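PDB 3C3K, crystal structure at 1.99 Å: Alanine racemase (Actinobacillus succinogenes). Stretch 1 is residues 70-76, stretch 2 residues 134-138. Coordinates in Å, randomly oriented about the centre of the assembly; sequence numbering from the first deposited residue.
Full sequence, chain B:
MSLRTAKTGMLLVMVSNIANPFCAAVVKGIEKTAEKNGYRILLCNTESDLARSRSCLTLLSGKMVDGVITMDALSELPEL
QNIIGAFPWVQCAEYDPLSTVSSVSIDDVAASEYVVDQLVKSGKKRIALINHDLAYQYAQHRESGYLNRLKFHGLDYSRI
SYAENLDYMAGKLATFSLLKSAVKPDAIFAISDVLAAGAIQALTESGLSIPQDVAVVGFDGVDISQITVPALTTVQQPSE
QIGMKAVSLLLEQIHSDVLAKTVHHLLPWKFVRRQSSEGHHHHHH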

ATOM      1  N   THR B  70       7.061   1.830  16.744  1.00 13.47           N
ATOM      2  CA  THR B  70       5.648   1.479  16.693  1.00 13.50           C
ATOM      3  C   THR B  70       4.801   2.618  16.064  1.00 14.50           C
ATOM      4  O   THR B  70       5.053   3.789  16.306  1.00 13.91           O
ATOM      5  CB  THR B  70       5.083   1.057  18.093  1.00 14.72           C
ATOM      6  OG1 THR B  70       3.743   0.543  17.887  1.00 16.51           O
ATOM      7  CG2 THR B  70       5.098   2.222  19.133  1.00 13.09           C
ATOM      8  N   MET B  71       3.840   2.239  15.214  1.00 13.04           N
ATOM      9  CA  MET B  71       2.910   3.145  14.664  1.00 13.42           C
ATOM     10  C   MET B  71       1.504   2.768  15.267  1.00 15.05           C
ATOM     11  O   MET B  71       0.497   3.333  14.867  1.00 13.52           O
ATOM     12  CB  MET B  71       2.884   3.057  13.126  1.00 13.92           C
ATOM     13  CG  MET B  71       4.300   3.080  12.358  1.00 13.92           C
ATOM     14  SD  MET B  71       4.006   2.885  10.520  1.00 10.93           S
ATOM     15  CE  MET B  71       3.340   4.439  10.311  1.00 11.53           C
ATOM     16  N   ASP B  72       1.465   1.911  16.299  1.00 14.16           N
ATOM     17  CA  ASP B  72       0.154   1.578  16.917  1.00 14.92           C
ATOM     18  C   ASP B  72      -0.495   2.653  17.764  1.00 14.17           C
ATOM     19  O   ASP B  72       0.151   3.667  18.140  1.00 14.80           O
ATOM     20  CB  ASP B  72       0.311   0.336  17.780  1.00 16.52           C
ATOM     21  CG  ASP B  72       0.344  -0.954  16.964  1.00 17.86           C
ATOM     22  OD1 ASP B  72       0.068  -0.894  15.776  1.00 19.48           O
ATOM     23  OD2 ASP B  72       0.523  -2.043  17.578  1.00 21.17           O
ATOM     24  N   ALA B  73      -1.774   2.426  18.106  1.00 12.96           N
ATOM     25  CA  ALA B  73      -2.512   3.351  18.959  1.00 14.02           C
ATOM     26  C   ALA B  73      -1.723   3.636  20.238  1.00 14.31           C
ATOM     27  O   ALA B  73      -1.113   2.715  20.856  1.00 14.69           O
ATOM     28  CB  ALA B  73      -3.935   2.788  19.308  1.00 13.90           C
ATOM     29  N   LEU B  74      -1.728   4.917  20.613  1.00 15.46           N
ATOM     30  CA  LEU B  74      -1.015   5.450  21.785  1.00 16.48           C
ATOM     31  C   LEU B  74      -1.343   4.694  23.027  1.00 16.11           C
ATOM     32  O   LEU B  74      -0.477   4.469  23.836  1.00 15.83           O
ATOM     33  CB  LEU B  74      -1.434   6.927  22.001  1.00 19.44           C
ATOM     34  CG  LEU B  74      -0.716   7.748  23.055  1.00 21.00           C
ATOM     35  CD1 LEU B  74       0.690   7.946  22.588  1.00 21.30           C
ATOM     36  CD2 LEU B  74      -1.451   9.058  23.187  1.00 25.71           C
ATOM     37  N   SER B  75      -2.595   4.231  23.167  1.00 15.07           N
ATOM     38  CA  SER B  75      -3.006   3.552  24.379  1.00 16.53           C
ATOM     39  C   SER B  75      -2.423   2.118  24.594  1.00 18.37           C
ATOM     40  O   SER B  75      -2.603   1.459  25.678  1.00 18.34           O
ATOM     41  CB  SER B  75      -4.509   3.425  24.336  1.00 16.31           C
ATOM     42  OG  SER B  75      -4.885   2.578  23.286  1.00 17.48           O
ATOM     43  N   GLU B  76      -1.722   1.645  23.569  1.00 18.35           N
ATOM     44  CA  GLU B  76      -1.039   0.364  23.638  1.00 17.69           C
ATOM     45  C   GLU B  76       0.275   0.520  24.394  1.00 18.13           C
ATOM     46  O   GLU B  76       0.790  -0.459  24.878  1.00 17.73           O
ATOM     47  CB  GLU B  76      -0.745  -0.151  22.223  1.00 18.25           C
ATOM     48  CG  GLU B  76      -0.460  -1.672  22.178  1.00 19.15           C
ATOM     49  CD  GLU B  76      -0.261  -2.218  20.780  1.00 19.73           C
ATOM     50  OE1 GLU B  76       0.622  -1.674  20.033  1.00 18.02           O
ATOM     51  OE2 GLU B  76      -0.942  -3.230  20.477  1.00 20.79           O
TER
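Stretch 2, residues 134-138: LAYQY

Stretch 2 is a loop that turns into a helix at Gln137, with Tyr136 at the N-cap position, and it meets stretch 1 in matching order: the CA atoms of Ala73 and Tyr136 lie 4.5 Å apart, those of Leu74 and Gln137 6.3 Å. Together the two stretches bury 284 Å², without a direct hydrogen bond between them.

Leu134 stays out of reach. Ala135 follows with phi/psi of -62/-26, its CB directed sideways and 4.3 Å from Ala73 CB; its O approaches Ala73 CB to 3.3 Å. That carbonyl also accepts from water 2 (2.6 Å from Ala135 O), which in turn accepts from Ser75 N at 3.1 Å, so one water joins the two backbones.

Tyr136 is extended (-84/132), and its chi1 of -63° (m) brings the ring beside the turn. Ala73 CB sits over one face, 4.2 Å from the ring centroid and 15° off the normal, as a CH-pi contact requires. Met71 O lies near the ring plane at the edge, 3.7 Å from Tyr136 CE2.

Gln137, helical at -66/-33, directs its CB toward stretch 1, and its OE1 comes within 3.3 Å of Leu74 CD2. Tyr138 makes no direct contact; water 1, 2.8 Å from Tyr138 OH, donates to Met71 O at 3.3 Å.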

ATOM      1  N   LEU B 134     -11.220   5.092  15.936  1.00 19.55           N
ATOM      2  CA  LEU B 134     -10.957   5.952  17.091  1.00 18.59           C
ATOM      3  C   LEU B 134     -10.016   5.416  18.175  1.00 17.41           C
ATOM      4  O   LEU B 134      -9.784   6.127  19.125  1.00 17.73           O
ATOM      5  CB  LEU B 134     -12.289   6.375  17.754  1.00 19.45           C
ATOM      6  CG  LEU B 134     -13.147   7.498  17.102  1.00 20.19           C
ATOM      7  CD1 LEU B 134     -14.388   7.711  17.994  1.00 20.11           C
ATOM      8  CD2 LEU B 134     -12.426   8.824  16.935  1.00 13.91           C
ATOM      9  N   ALA B 135      -9.530   4.165  18.099  1.00 15.16           N
ATOM     10  CA  ALA B 135      -8.512   3.709  19.047  1.00 14.64           C
ATOM     11  C   ALA B 135      -7.240   4.581  18.858  1.00 14.21           C
ATOM     12  O   ALA B 135      -6.489   4.784  19.805  1.00 14.19           O
ATOM     13  CB  ALA B 135      -8.168   2.177  18.802  1.00 13.30           C
ATOM     14  N   TYR B 136      -7.034   5.149  17.657  1.00 13.62           N
ATOM     15  CA  TYR B 136      -5.851   6.004  17.415  1.00 14.84           C
ATOM     16  C   TYR B 136      -6.050   7.436  17.865  1.00 16.55           C
ATOM     17  O   TYR B 136      -7.088   8.081  17.551  1.00 16.21           O
ATOM     18  CB  TYR B 136      -5.436   5.954  15.973  1.00 15.15           C
ATOM     19  CG  TYR B 136      -4.991   4.568  15.538  1.00 16.16           C
ATOM     20  CD1 TYR B 136      -5.917   3.586  15.168  1.00 16.62           C
ATOM     21  CD2 TYR B 136      -3.620   4.239  15.495  1.00 16.92           C
ATOM     22  CE1 TYR B 136      -5.478   2.289  14.801  1.00 19.53           C
ATOM     23  CE2 TYR B 136      -3.188   2.980  15.094  1.00 13.94           C
ATOM     24  CZ  TYR B 136      -4.094   2.016  14.743  1.00 17.65           C
ATOM     25  OH  TYR B 136      -3.635   0.748  14.361  1.00 15.08           O
ATOM     26  N   GLN B 137      -5.065   7.958  18.605  1.00 16.74           N
ATOM     27  CA  GLN B 137      -5.241   9.302  19.158  1.00 17.63           C
ATOM     28  C   GLN B 137      -5.295  10.277  17.987  1.00 16.77           C
ATOM     29  O   GLN B 137      -6.025  11.273  18.014  1.00 16.32           O
ATOM     30  CB  GLN B 137      -4.159   9.686  20.184  1.00 16.29           C
ATOM     31  CG  GLN B 137      -4.512  10.945  20.966  1.00 19.89           C
ATOM     32  CD  GLN B 137      -3.413  11.474  21.886  1.00 21.80           C
ATOM     33  OE1 GLN B 137      -3.614  11.507  23.093  1.00 29.89           O
ATOM     34  NE2 GLN B 137      -2.270  11.918  21.326  1.00 22.20           N
ATOM     35  N   TYR B 138      -4.578   9.996  16.916  1.00 16.41           N
ATOM     36  CA  TYR B 138      -4.714  10.960  15.857  1.00 16.73           C
ATOM     37  C   TYR B 138      -6.164  10.991  15.326  1.00 15.92           C
ATOM     38  O   TYR B 138      -6.634  12.026  14.916  1.00 15.76           O
ATOM     39  CB  TYR B 138      -3.721  10.764  14.735  1.00 16.18           C
ATOM     40  CG  TYR B 138      -3.682   9.393  14.105  1.00 17.49           C
ATOM     41  CD1 TYR B 138      -4.622   8.988  13.132  1.00 19.02           C
ATOM     42  CD2 TYR B 138      -2.612   8.521  14.391  1.00 14.28           C
ATOM     43  CE1 TYR B 138      -4.518   7.681  12.540  1.00 16.81           C
ATOM     44  CE2 TYR B 138      -2.513   7.270  13.815  1.00 11.95           C
ATOM     45  CZ  TYR B 138      -3.439   6.875  12.878  1.00 15.58           C
ATOM     46  OH  TYR B 138      -3.217   5.617  12.313  1.00 18.94           O
TER
HETATM   47  O   HOH W   1      -0.560   4.762  12.123  1.00 18.74           O
HETATM   48  O   HOH W   2      -4.664   5.652  21.423  1.00 12.78           O